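Local coordinates for cell wall binding protein cwp8 (Peptoclostridium difficile, PDB 5J6Q) that probably attaches to the cell wall of the bacterium through three CWB2 modules and belongs to the family of S-layer-associated cell wall proteins, at residues E17-A22 against V48-A53; E91-A96 against L149-V154; E98-V103 against A120-T125. One frame throughout, in Å; residues are numbered along the deposited sequence.

Contact 1 (E17-A22 against V48-A53); sequences EEVRKA and VNLTNA
R20 lays its guanidinium over the methyl of A53, and this contact joins the two helices, 13-24 and 53-61, in a layer of two helices laid on the five-stranded mixed sheet that holds strand 48-49. The evidence is in the A53 CB contacts: it lies 3.5 Å from R20 NH1 and 3.7 Å from R20 CZ, above the guanidinium plane and offset toward its rim. The same methyl also meets the root of the arginine, since R20 CB comes within 3.8 Å of A53 CB. Both ends of one side chain thus curl round a single small residue, consistent with the small side chain and the close backbones, R20 CA and A53 CA being 5.2 Å apart. The bend sits at chi3 (-22°), which turns the guanidinium back over A53 after an extended start.

Deeper in, V19 and L50 make the apolar part of the contact. Their branches cross obliquely, V19 CG1 meeting L50 CD2 at 3.8 Å; V19 presents this methyl with CG1 anti to the backbone N (chi1 171°). Both are buried, and both also touch L56 of helix 53-61, while L50 reaches I43 and V45 on strand 41-45, so the pair sits between the helices and the sheet.

Outward, two features position the first shell. N52 occupies the N-cap of helix 53-61, its OD1 accepting from Q55 N, which fixes the start of the helix where A53 meets R20. Within helix 13-24, E17 lies one turn before R20 and forms a salt bridge with it whose hydrogen bond is weak: E17 OE2 sits at the guanidinium edge, in its plane, 3.1 Å from R20 NE, with an N-H...O angle of 126°.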
ATOM      1  N   GLU A  17       5.447 -22.885 -24.272  1.00 63.67           N
ATOM      2  CA  GLU A  17       4.771 -23.446 -25.469  1.00 68.33           C
ATOM      3  C   GLU A  17       4.704 -22.367 -26.514  1.00 67.77           C
ATOM      4  O   GLU A  17       4.599 -22.616 -27.708  1.00 69.16           O
ATOM      5  CB  GLU A  17       3.363 -23.939 -25.116  1.00 72.95           C
ATOM      6  CG  GLU A  17       3.226 -25.444 -25.296  1.00 79.89           C
ATOM      7  CD  GLU A  17       3.182 -25.856 -26.760  1.00 88.13           C
ATOM      8  OE1 GLU A  17       2.222 -25.442 -27.465  1.00 87.84           O
ATOM      9  OE2 GLU A  17       4.110 -26.597 -27.209  1.00 91.23           O
ATOM     10  N   GLU A  18       4.764 -21.147 -26.052  1.00 65.21           N
ATOM     11  CA  GLU A  18       4.806 -20.006 -26.936  1.00 62.03           C
ATOM     12  C   GLU A  18       6.154 -20.155 -27.695  1.00 58.61           C
ATOM     13  O   GLU A  18       6.243 -20.029 -28.926  1.00 53.47           O
ATOM     14  CB  GLU A  18       4.745 -18.722 -26.080  1.00 70.86           C
ATOM     15  CG  GLU A  18       3.318 -18.266 -25.771  1.00 81.92           C
ATOM     16  CD  GLU A  18       3.246 -16.939 -25.015  1.00 90.46           C
ATOM     17  OE1 GLU A  18       4.294 -16.314 -24.752  1.00 91.48           O
ATOM     18  OE2 GLU A  18       2.117 -16.528 -24.679  1.00 95.58           O
ATOM     19  N   VAL A  19       7.218 -20.492 -26.935  1.00 53.68           N
ATOM     20  CA  VAL A  19       8.527 -20.624 -27.565  1.00 48.65           C
ATOM     21  C   VAL A  19       8.581 -21.939 -28.408  1.00 37.23           C
ATOM     22  O   VAL A  19       9.129 -21.933 -29.492  1.00 35.51           O
ATOM     23  CB  VAL A  19       9.577 -20.608 -26.417  1.00 43.69           C
ATOM     24  CG1 VAL A  19      10.916 -20.956 -26.989  1.00 41.71           C
ATOM     25  CG2 VAL A  19       9.619 -19.228 -25.727  1.00 46.22           C
ATOM     26  N   ARG A  20       8.043 -23.052 -27.864  1.00 38.39           N
ATOM     27  CA  ARG A  20       8.029 -24.334 -28.589  1.00 43.87           C
ATOM     28  C   ARG A  20       7.425 -24.113 -29.996  1.00 46.04           C
ATOM     29  O   ARG A  20       8.017 -24.463 -31.007  1.00 48.83           O
ATOM     30  CB  ARG A  20       7.242 -25.430 -27.769  1.00 46.97           C
ATOM     31  CG  ARG A  20       7.454 -26.789 -28.385  1.00 45.59           C
ATOM     32  CD  ARG A  20       6.958 -27.988 -27.595  1.00 61.89           C
ATOM     33  NE  ARG A  20       6.797 -27.760 -26.159  1.00 65.35           N
ATOM     34  CZ  ARG A  20       7.659 -28.189 -25.243  1.00 52.83           C
ATOM     35  NH1 ARG A  20       8.749 -28.855 -25.603  1.00 50.62           N
ATOM     36  NH2 ARG A  20       7.440 -27.952 -23.962  1.00 56.99           N
ATOM     37  N   LYS A  21       6.293 -23.470 -30.065  1.00 50.74           N
ATOM     38  CA  LYS A  21       5.659 -23.221 -31.355  1.00 55.81           C
ATOM     39  C   LYS A  21       6.470 -22.317 -32.234  1.00 59.31           C
ATOM     40  O   LYS A  21       6.627 -22.609 -33.429  1.00 58.44           O
ATOM     41  CB  LYS A  21       4.268 -22.604 -31.126  1.00 60.35           C
ATOM     42  CG  LYS A  21       3.229 -23.645 -30.727  1.00 71.33           C
ATOM     43  CD  LYS A  21       1.822 -23.026 -30.665  1.00 85.19           C
ATOM     44  CE  LYS A  21       0.873 -23.868 -29.829  1.00 93.52           C
ATOM     45  NZ  LYS A  21      -0.359 -23.121 -29.442  1.00 96.42           N
ATOM     46  N   ALA A  22       7.031 -21.211 -31.660  1.00 58.70           N
ATOM     47  CA  ALA A  22       7.789 -20.245 -32.474  1.00 54.50           C
ATOM     48  C   ALA A  22       9.056 -20.934 -33.047  1.00 50.30           C
ATOM     49  O   ALA A  22       9.498 -20.633 -34.181  1.00 46.01           O
ATOM     50  CB  ALA A  22       8.179 -19.013 -31.613  1.00 52.37           C
ATOM     51  N   VAL A  48      22.113 -16.919 -24.939  1.00 35.73           N
ATOM     52  CA  VAL A  48      22.708 -18.104 -25.494  1.00 32.70           C
ATOM     53  C   VAL A  48      21.603 -18.733 -26.391  1.00 32.35           C
ATOM     54  O   VAL A  48      20.473 -18.910 -25.909  1.00 30.48           O
ATOM     55  CB  VAL A  48      23.167 -19.109 -24.418  1.00 37.27           C
ATOM     56  CG1 VAL A  48      23.672 -20.391 -25.103  1.00 39.95           C
ATOM     57  CG2 VAL A  48      24.332 -18.486 -23.572  1.00 37.79           C
ATOM     58  N   ASN A  49      21.928 -19.014 -27.644  1.00 33.57           N
ATOM     59  CA  ASN A  49      20.994 -19.680 -28.573  1.00 40.13           C
ATOM     60  C   ASN A  49      20.187 -20.840 -27.910  1.00 35.63           C
ATOM     61  O   ASN A  49      20.763 -21.686 -27.274  1.00 34.61           O
ATOM     62  CB  ASN A  49      21.731 -20.210 -29.750  1.00 39.99           C
ATOM     63  CG  ASN A  49      20.729 -20.876 -30.719  1.00 55.81           C
ATOM     64  OD1 ASN A  49      19.968 -20.172 -31.424  1.00 51.77           O
ATOM     65  ND2 ASN A  49      20.686 -22.232 -30.799  1.00 57.17           N
ATOM     66  N   LEU A  50      18.898 -20.828 -28.016  1.00 36.00           N
ATOM     67  CA  LEU A  50      18.070 -21.876 -27.396  1.00 36.93           C
ATOM     68  C   LEU A  50      18.099 -23.192 -28.236  1.00 34.08           C
ATOM     69  O   LEU A  50      17.637 -23.200 -29.356  1.00 34.23           O
ATOM     70  CB  LEU A  50      16.630 -21.395 -27.243  1.00 31.45           C
ATOM     71  CG  LEU A  50      15.763 -22.287 -26.315  1.00 38.33           C
ATOM     72  CD1 LEU A  50      16.437 -22.636 -24.958  1.00 40.45           C
ATOM     73  CD2 LEU A  50      14.529 -21.421 -25.998  1.00 50.76           C
ATOM     74  N   THR A  51      18.638 -24.270 -27.684  1.00 35.32           N
ATOM     75  CA  THR A  51      18.716 -25.531 -28.418  1.00 36.37           C
ATOM     76  C   THR A  51      17.200 -26.023 -28.642  1.00 31.17           C
ATOM     77  O   THR A  51      16.902 -26.351 -29.765  1.00 30.05           O
ATOM     78  CB  THR A  51      19.454 -26.608 -27.647  1.00 34.79           C
ATOM     79  OG1 THR A  51      20.758 -26.118 -27.291  1.00 42.22           O
ATOM     80  CG2 THR A  51      19.556 -27.934 -28.535  1.00 38.79           C
ATOM     81  N   ASN A  52      16.292 -25.999 -27.628  1.00 23.92           N
ATOM     82  CA  ASN A  52      14.838 -26.441 -27.936  1.00 29.45           C
ATOM     83  C   ASN A  52      14.007 -26.030 -26.743  1.00 33.93           C
ATOM     84  O   ASN A  52      14.624 -25.512 -25.804  1.00 36.91           O
ATOM     85  CB  ASN A  52      14.821 -27.998 -28.228  1.00 27.45           C
ATOM     86  CG  ASN A  52      15.423 -28.862 -27.094  1.00 30.51           C
ATOM     87  OD1 ASN A  52      15.208 -28.608 -25.930  1.00 32.89           O
ATOM     88  ND2 ASN A  52      16.167 -29.925 -27.329  1.00 27.07           N
ATOM     89  N   ALA A  53      12.633 -26.270 -26.663  1.00 35.67           N
ATOM     90  CA  ALA A  53      11.950 -25.745 -25.510  1.00 35.84           C
ATOM     91  C   ALA A  53      12.307 -26.431 -24.297  1.00 34.62           C
ATOM     92  O   ALA A  53      12.235 -25.833 -23.221  1.00 34.04           O
ATOM     93  CB  ALA A  53      10.448 -25.816 -25.677  1.00 44.36           C
TER

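Contact 2 (E91-A96 against L149-V154); sequences ENYKTA and LDFSKV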
ATOM      1  N   GLU A  91      10.789  -5.514 -53.856  1.00 78.68           N
ATOM      2  CA  GLU A  91      10.694  -4.058 -53.848  1.00 80.14           C
ATOM      3  C   GLU A  91      10.705  -3.481 -55.273  1.00 79.09           C
ATOM      4  O   GLU A  91      11.471  -3.927 -56.139  1.00 76.43           O
ATOM      5  CB  GLU A  91      11.833  -3.457 -53.014  1.00 79.31           C
ATOM      6  CG  GLU A  91      11.468  -3.470 -51.541  1.00 82.24           C
ATOM      7  CD  GLU A  91      12.515  -2.822 -50.672  1.00 82.78           C
ATOM      8  OE1 GLU A  91      12.119  -2.143 -49.696  1.00 83.61           O
ATOM      9  OE2 GLU A  91      13.723  -3.002 -50.956  1.00 82.02           O
ATOM     10  N   ASN A  92       9.858  -2.478 -55.503  1.00 76.73           N
ATOM     11  CA  ASN A  92       9.746  -1.848 -56.822  1.00 74.44           C
ATOM     12  C   ASN A  92      10.209  -0.398 -56.863  1.00 72.11           C
ATOM     13  O   ASN A  92      10.060   0.343 -55.900  1.00 69.31           O
ATOM     14  CB  ASN A  92       8.303  -1.936 -57.295  1.00 74.73           C
ATOM     15  CG  ASN A  92       7.902  -3.367 -57.493  1.00 75.34           C
ATOM     16  OD1 ASN A  92       8.776  -4.197 -57.680  1.00 79.77           O
ATOM     17  ND2 ASN A  92       6.643  -3.750 -57.455  1.00 76.40           N
ATOM     18  N   TYR A  93      10.821  -0.008 -57.987  1.00 71.71           N
ATOM     19  CA  TYR A  93      11.265   1.372 -58.167  1.00 67.05           C
ATOM     20  C   TYR A  93      10.060   2.307 -57.914  1.00 63.79           C
ATOM     21  O   TYR A  93       8.997   2.065 -58.458  1.00 65.79           O
ATOM     22  CB  TYR A  93      11.770   1.560 -59.578  1.00 66.51           C
ATOM     23  CG  TYR A  93      12.977   0.723 -59.884  1.00 66.72           C
ATOM     24  CD1 TYR A  93      12.885  -0.391 -60.715  1.00 64.88           C
ATOM     25  CD2 TYR A  93      14.233   1.071 -59.395  1.00 63.03           C
ATOM     26  CE1 TYR A  93      14.015  -1.132 -61.053  1.00 68.65           C
ATOM     27  CE2 TYR A  93      15.360   0.344 -59.730  1.00 68.13           C
ATOM     28  CZ  TYR A  93      15.250  -0.756 -60.561  1.00 72.61           C
ATOM     29  OH  TYR A  93      16.390  -1.455 -60.897  1.00 81.68           O
ATOM     30  N   LYS A  94      10.204   3.332 -57.100  1.00 67.19           N
ATOM     31  CA  LYS A  94       9.046   4.196 -56.782  1.00 74.33           C
ATOM     32  C   LYS A  94       8.999   5.522 -57.598  1.00 72.70           C
ATOM     33  O   LYS A  94       7.932   6.121 -57.685  1.00 70.89           O
ATOM     34  CB  LYS A  94       9.037   4.519 -55.267  1.00 77.75           C
ATOM     35  CG  LYS A  94       7.936   3.798 -54.511  1.00 84.75           C
ATOM     36  CD  LYS A  94       8.485   2.752 -53.565  1.00 92.74           C
ATOM     37  CE  LYS A  94       7.618   2.638 -52.332  1.00 96.84           C
ATOM     38  N   THR A  95      10.129   5.982 -58.142  1.00 69.57           N
ATOM     39  CA  THR A  95      10.202   7.170 -58.998  1.00 70.71           C
ATOM     40  C   THR A  95      11.251   6.919 -60.116  1.00 71.86           C
ATOM     41  O   THR A  95      12.120   6.035 -59.957  1.00 70.13           O
ATOM     42  CB  THR A  95      10.683   8.399 -58.216  1.00 65.48           C
ATOM     43  OG1 THR A  95      12.041   8.148 -57.874  1.00 63.20           O
ATOM     44  CG2 THR A  95       9.861   8.678 -56.985  1.00 56.73           C
ATOM     45  N   ALA A  96      11.182   7.704 -61.224  1.00 70.57           N
ATOM     46  CA  ALA A  96      12.139   7.586 -62.338  1.00 68.13           C
ATOM     47  C   ALA A  96      13.554   7.734 -61.837  1.00 64.53           C
ATOM     48  O   ALA A  96      14.448   7.004 -62.259  1.00 64.18           O
ATOM     49  CB  ALA A  96      11.877   8.670 -63.393  1.00 65.21           C
ATOM     50  N   LEU A 149      16.166  -4.544 -60.067  1.00104.74           N
ATOM     51  CA  LEU A 149      16.959  -5.472 -60.855  1.00114.86           C
ATOM     52  C   LEU A 149      18.422  -5.420 -60.445  1.00120.24           C
ATOM     53  O   LEU A 149      18.874  -4.415 -59.901  1.00121.06           O
ATOM     54  CB  LEU A 149      16.835  -5.108 -62.345  1.00118.27           C
ATOM     55  CG  LEU A 149      15.713  -5.823 -63.099  1.00120.78           C
ATOM     56  CD1 LEU A 149      14.385  -5.214 -62.777  1.00122.44           C
ATOM     57  CD2 LEU A 149      15.926  -5.695 -64.580  1.00122.50           C
ATOM     58  N   ASP A 150      19.154  -6.509 -60.697  1.00126.16           N
ATOM     59  CA  ASP A 150      20.577  -6.603 -60.395  1.00137.19           C
ATOM     60  C   ASP A 150      21.312  -6.491 -61.721  1.00144.08           C
ATOM     61  O   ASP A 150      21.263  -7.420 -62.529  1.00147.54           O
ATOM     62  CB  ASP A 150      20.902  -7.944 -59.711  1.00141.76           C
ATOM     63  CG  ASP A 150      22.275  -7.989 -59.063  1.00145.27           C
ATOM     64  OD1 ASP A 150      23.112  -7.110 -59.374  1.00147.03           O
ATOM     65  OD2 ASP A 150      22.515  -8.905 -58.246  1.00148.00           O
ATOM     66  N   PHE A 151      21.993  -5.365 -61.953  1.00149.25           N
ATOM     67  CA  PHE A 151      22.686  -5.160 -63.218  1.00155.62           C
ATOM     68  C   PHE A 151      23.948  -6.010 -63.344  1.00159.84           C
ATOM     69  O   PHE A 151      24.624  -5.945 -64.369  1.00161.52           O
ATOM     70  CB  PHE A 151      23.018  -3.670 -63.384  1.00157.91           C
ATOM     71  CG  PHE A 151      21.786  -2.796 -63.384  1.00158.79           C
ATOM     72  CD1 PHE A 151      21.631  -1.787 -62.450  1.00159.29           C
ATOM     73  CD2 PHE A 151      20.779  -2.990 -64.313  1.00159.29           C
ATOM     74  CE1 PHE A 151      20.494  -0.991 -62.448  1.00159.66           C
ATOM     75  CE2 PHE A 151      19.643  -2.191 -64.306  1.00159.66           C
ATOM     76  CZ  PHE A 151      19.509  -1.198 -63.375  1.00159.83           C
ATOM     77  N   SER A 152      24.268  -6.810 -62.318  1.00163.70           N
ATOM     78  CA  SER A 152      25.449  -7.664 -62.368  1.00166.93           C
ATOM     79  C   SER A 152      25.063  -9.031 -62.921  1.00169.14           C
ATOM     80  O   SER A 152      25.929  -9.825 -63.280  1.00170.08           O
ATOM     81  CB  SER A 152      26.047  -7.816 -60.974  1.00167.98           C
ATOM     82  OG  SER A 152      25.882  -6.622 -60.227  1.00168.08           O
ATOM     83  N   LYS A 153      23.755  -9.296 -62.988  1.00171.18           N
ATOM     84  CA  LYS A 153      23.226 -10.555 -63.486  1.00174.17           C
ATOM     85  C   LYS A 153      22.579 -10.375 -64.858  1.00176.25           C
ATOM     86  O   LYS A 153      21.372 -10.155 -64.956  1.00177.14           O
ATOM     87  CB  LYS A 153      22.193 -11.115 -62.500  1.00175.10           C
ATOM     88  N   VAL A 154      23.391 -10.455 -65.912  1.00178.20           N
ATOM     89  CA  VAL A 154      22.924 -10.350 -67.289  1.00180.71           C
ATOM     90  C   VAL A 154      22.296 -11.682 -67.676  1.00182.38           C
ATOM     91  O   VAL A 154      22.832 -12.734 -67.331  1.00183.07           O
ATOM     92  CB  VAL A 154      24.111 -10.010 -68.223  1.00181.56           C
ATOM     93  CG1 VAL A 154      23.665 -10.030 -69.682  1.00181.60           C
ATOM     94  CG2 VAL A 154      24.687  -8.645 -67.868  1.00181.60           C
TER
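Y93 reaches across from the loop before helix 96-111 to L149, at the edge strand of the three-stranded antiparallel sheet, and the path of its side chain can be followed outward. CB leaves the backbone toward 149-154, and chi1 of -63° sets CG anti to the carbonyl carbon, aiming the ring at the other segment. At the ring's base CG packs on I99 of helix 96-111, and the ring also meets that of H148, the planes inclined by about 35°. Further along, CE1 passes 4.4 Å from L149 CD1, a loose apolar approach in which the two side chains cross at about a right angle. CZ then comes to 3.9 Å from L149 N.

At the tip, OH accepts a hydrogen bond from L149 N, 3.2 Å long with an N-H...O angle of 152°, so the bond is moderately bent. The same oxygen lies 4.0 Å from L149 CB and also 4.0 Å from F151 CZ, which puts it beside the end of a second aromatic side chain. F151 in turn meets Y165 edge-to-face and packs against V103 and Y106 of helix 96-111.

F151 itself sits in a type I beta turn from D150 to K153. D150 OD1 takes both S152 N and S152 OG, from the same face of its carboxylate plane, the first being an Asx turn.

The chemistry implies that one phenol oxygen serves a backbone N-H within a largely apolar, aromatic setting, giving this buried contact a directional polar bond among van der Waals contacts.

Contact 3 (E98-V103 against A120-T125); sequences EIVDAV and ATIKST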
ATOM      1  N   GLU A  98      14.764   6.912 -58.891  1.00 74.54           N
ATOM      2  CA  GLU A  98      15.272   5.784 -58.124  1.00 83.22           C
ATOM      3  C   GLU A  98      16.034   4.899 -59.106  1.00 84.52           C
ATOM      4  O   GLU A  98      17.138   4.472 -58.828  1.00 85.58           O
ATOM      5  CB  GLU A  98      14.122   5.000 -57.490  1.00 83.94           C
ATOM      6  CG  GLU A  98      13.592   5.681 -56.243  1.00 91.82           C
ATOM      7  CD  GLU A  98      12.719   4.772 -55.410  1.00 96.39           C
ATOM      8  OE1 GLU A  98      11.947   5.288 -54.578  1.00 97.97           O
ATOM      9  OE2 GLU A  98      12.800   3.543 -55.594  1.00100.19           O
ATOM     10  N   ILE A  99      15.436   4.647 -60.278  1.00 83.64           N
ATOM     11  CA  ILE A  99      16.073   3.842 -61.301  1.00 80.30           C
ATOM     12  C   ILE A  99      17.488   4.334 -61.648  1.00 82.30           C
ATOM     13  O   ILE A  99      18.404   3.523 -61.708  1.00 82.76           O
ATOM     14  CB  ILE A  99      15.193   3.888 -62.553  1.00 73.92           C
ATOM     15  CG1 ILE A  99      13.842   3.235 -62.263  1.00 69.24           C
ATOM     16  CG2 ILE A  99      15.910   3.201 -63.734  1.00 69.29           C
ATOM     17  CD1 ILE A  99      12.885   3.292 -63.456  1.00 62.88           C
ATOM     18  N   VAL A 100      17.676   5.650 -61.856  1.00 85.04           N
ATOM     19  CA  VAL A 100      18.987   6.120 -62.301  1.00 91.48           C
ATOM     20  C   VAL A 100      19.946   6.087 -61.163  1.00 90.87           C
ATOM     21  O   VAL A 100      21.148   6.011 -61.377  1.00 90.15           O
ATOM     22  CB  VAL A 100      18.913   7.538 -62.916  1.00 94.45           C
ATOM     23  CG1 VAL A 100      17.853   7.588 -64.010  1.00 99.05           C
ATOM     24  CG2 VAL A 100      18.618   8.570 -61.844  1.00 97.52           C
ATOM     25  N   ASP A 101      19.415   6.145 -59.950  1.00 92.16           N
ATOM     26  CA  ASP A 101      20.221   6.110 -58.729  1.00 96.86           C
ATOM     27  C   ASP A 101      20.901   4.739 -58.645  1.00 99.03           C
ATOM     28  O   ASP A 101      22.092   4.659 -58.378  1.00 99.05           O
ATOM     29  CB  ASP A 101      19.340   6.331 -57.476  1.00 96.49           C
ATOM     30  CG  ASP A 101      18.899   7.772 -57.226  1.00 92.43           C
ATOM     31  OD1 ASP A 101      19.618   8.705 -57.651  1.00 90.84           O
ATOM     32  OD2 ASP A 101      17.843   7.963 -56.604  1.00 88.53           O
ATOM     33  N   ALA A 102      20.136   3.664 -58.896  1.00102.44           N
ATOM     34  CA  ALA A 102      20.641   2.293 -58.865  1.00111.42           C
ATOM     35  C   ALA A 102      21.745   2.100 -59.899  1.00115.55           C
ATOM     36  O   ALA A 102      22.785   1.520 -59.597  1.00116.35           O
ATOM     37  CB  ALA A 102      19.505   1.323 -59.146  1.00114.02           C
ATOM     38  N   VAL A 103      21.516   2.589 -61.120  1.00118.11           N
ATOM     39  CA  VAL A 103      22.491   2.484 -62.209  1.00122.56           C
ATOM     40  C   VAL A 103      23.808   3.147 -61.798  1.00125.85           C
ATOM     41  O   VAL A 103      24.882   2.637 -62.113  1.00128.22           O
ATOM     42  CB  VAL A 103      21.907   3.146 -63.484  1.00123.84           C
ATOM     43  CG1 VAL A 103      22.914   3.089 -64.629  1.00123.89           C
ATOM     44  CG2 VAL A 103      20.613   2.452 -63.894  1.00123.89           C
ATOM     45  N   ALA A 120      21.757   5.572 -68.259  1.00115.77           N
ATOM     46  CA  ALA A 120      20.304   5.686 -68.180  1.00104.88           C
ATOM     47  C   ALA A 120      19.836   7.116 -68.465  1.00 96.26           C
ATOM     48  O   ALA A 120      20.492   8.087 -68.071  1.00 92.03           O
ATOM     49  CB  ALA A 120      19.825   5.254 -66.803  1.00100.86           C
ATOM     50  N   THR A 121      18.702   7.232 -69.159  1.00 88.71           N
ATOM     51  CA  THR A 121      18.102   8.513 -69.515  1.00 81.68           C
ATOM     52  C   THR A 121      16.630   8.545 -69.140  1.00 74.32           C
ATOM     53  O   THR A 121      15.892   7.654 -69.581  1.00 70.97           O
ATOM     54  CB  THR A 121      18.166   8.730 -71.036  1.00 79.04           C
ATOM     55  OG1 THR A 121      19.493   8.469 -71.483  1.00 75.26           O
ATOM     56  CG2 THR A 121      17.732  10.158 -71.438  1.00 72.65           C
ATOM     57  N   ILE A 122      16.195   9.536 -68.341  1.00 68.86           N
ATOM     58  CA  ILE A 122      14.776   9.637 -68.033  1.00 66.50           C
ATOM     59  C   ILE A 122      14.085  10.023 -69.355  1.00 65.22           C
ATOM     60  O   ILE A 122      14.549  10.932 -70.020  1.00 63.80           O
ATOM     61  CB  ILE A 122      14.574  10.680 -66.922  1.00 64.07           C
ATOM     62  CG1 ILE A 122      15.467  10.287 -65.728  1.00 62.70           C
ATOM     63  CG2 ILE A 122      13.075  10.785 -66.526  1.00 56.38           C
ATOM     64  CD1 ILE A 122      15.137  11.018 -64.436  1.00 63.17           C
ATOM     65  N   LYS A 123      13.001   9.344 -69.701  1.00 65.38           N
ATOM     66  CA  LYS A 123      12.298   9.535 -70.942  1.00 65.11           C
ATOM     67  C   LYS A 123      10.909  10.113 -70.734  1.00 63.75           C
ATOM     68  O   LYS A 123      10.302  10.586 -71.665  1.00 65.58           O
ATOM     69  CB  LYS A 123      12.234   8.181 -71.655  1.00 65.61           C
ATOM     70  CG  LYS A 123      12.979   8.187 -72.979  1.00 72.24           C
ATOM     71  CD  LYS A 123      14.430   7.744 -72.840  1.00 78.34           C
ATOM     72  CE  LYS A 123      14.998   7.321 -74.178  1.00 80.48           C
ATOM     73  NZ  LYS A 123      15.589   8.464 -74.928  1.00 80.65           N
ATOM     74  N   SER A 124      10.429  10.074 -69.515  1.00 63.97           N
ATOM     75  CA  SER A 124       9.117  10.595 -69.095  1.00 63.45           C
ATOM     76  C   SER A 124       9.066  10.516 -67.561  1.00 63.31           C
ATOM     77  O   SER A 124      10.026  10.018 -66.968  1.00 66.11           O
ATOM     78  CB  SER A 124       7.968   9.786 -69.713  1.00 64.31           C
ATOM     79  OG  SER A 124       7.895   8.446 -69.224  1.00 62.42           O
ATOM     80  N   THR A 125       7.996  10.975 -66.929  1.00 61.34           N
ATOM     81  CA  THR A 125       7.863  10.929 -65.494  1.00 68.63           C
ATOM     82  C   THR A 125       7.884   9.493 -64.913  1.00 69.12           C
ATOM     83  O   THR A 125       8.132   9.387 -63.724  1.00 66.74           O
ATOM     84  CB  THR A 125       6.553  11.579 -65.056  1.00 74.04           C
ATOM     85  OG1 THR A 125       5.495  10.946 -65.778  1.00 75.06           O
ATOM     86  CG2 THR A 125       6.548  13.095 -65.303  1.00 76.92           C
TER
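Helix 98-103 and strand 120-124 run almost exactly antiparallel, at 175° between their N-to-C directions, with their axes 8.8 Å apart at closest approach and V100 CA nearest A120 CA across the interface at 6.0 Å.

V100 carries most of the packing with one branch. Its CG1, anti to the carbonyl carbon (chi1 -53°), touches I122 CG1 at 4.0 Å and A120 CB at 4.1 Å, so this single methyl bridges alternate residues of the strand. The side chains of V100 and I122 cross at about a right angle, CG1 against CG1.

One helical turn on, V103 uses the equivalent branch, CG2, also anti to the carbonyl carbon, to meet A120 CB at 4.1 Å. The alanine methyl is therefore met by two valines three residues apart on the helix, consistent with its small size and the near approach of the backbones at this point. I122 comes in from the side of the strand, and also touches A96 and Q97 at the start of the helix.

Further cover comes from strand 127-132, where V128 contacts I99, V100 and A120.

The contacts between the two segments are apolar, residues three apart on a helix meeting alternate positions of a strand: a helix packed on the edge strand of a three-stranded antiparallel sheet, an alpha+beta arrangement, here within Cwp8 domain 2.

Contact 1 closes before contact 2 opens, and contact 3 lies inside the loop that contact 2 closes; all three are on the same side of the chain's centre, well away from it. Contact 1 falls within the sheet-and-helix unit of 13-24 and 53-61, and its centre lies about 38 Å from that of contact 2 and about 47 Å from that of contact 3. Contacts 2 and 3 share Cwp8 domain 2, their centres about 10 Å apart, and helix 96-111 supplies residues to both. Contact 1 therefore belongs to a separate packing unit, while contacts 2 and 3 touch and form one packing unit around helix 96-111.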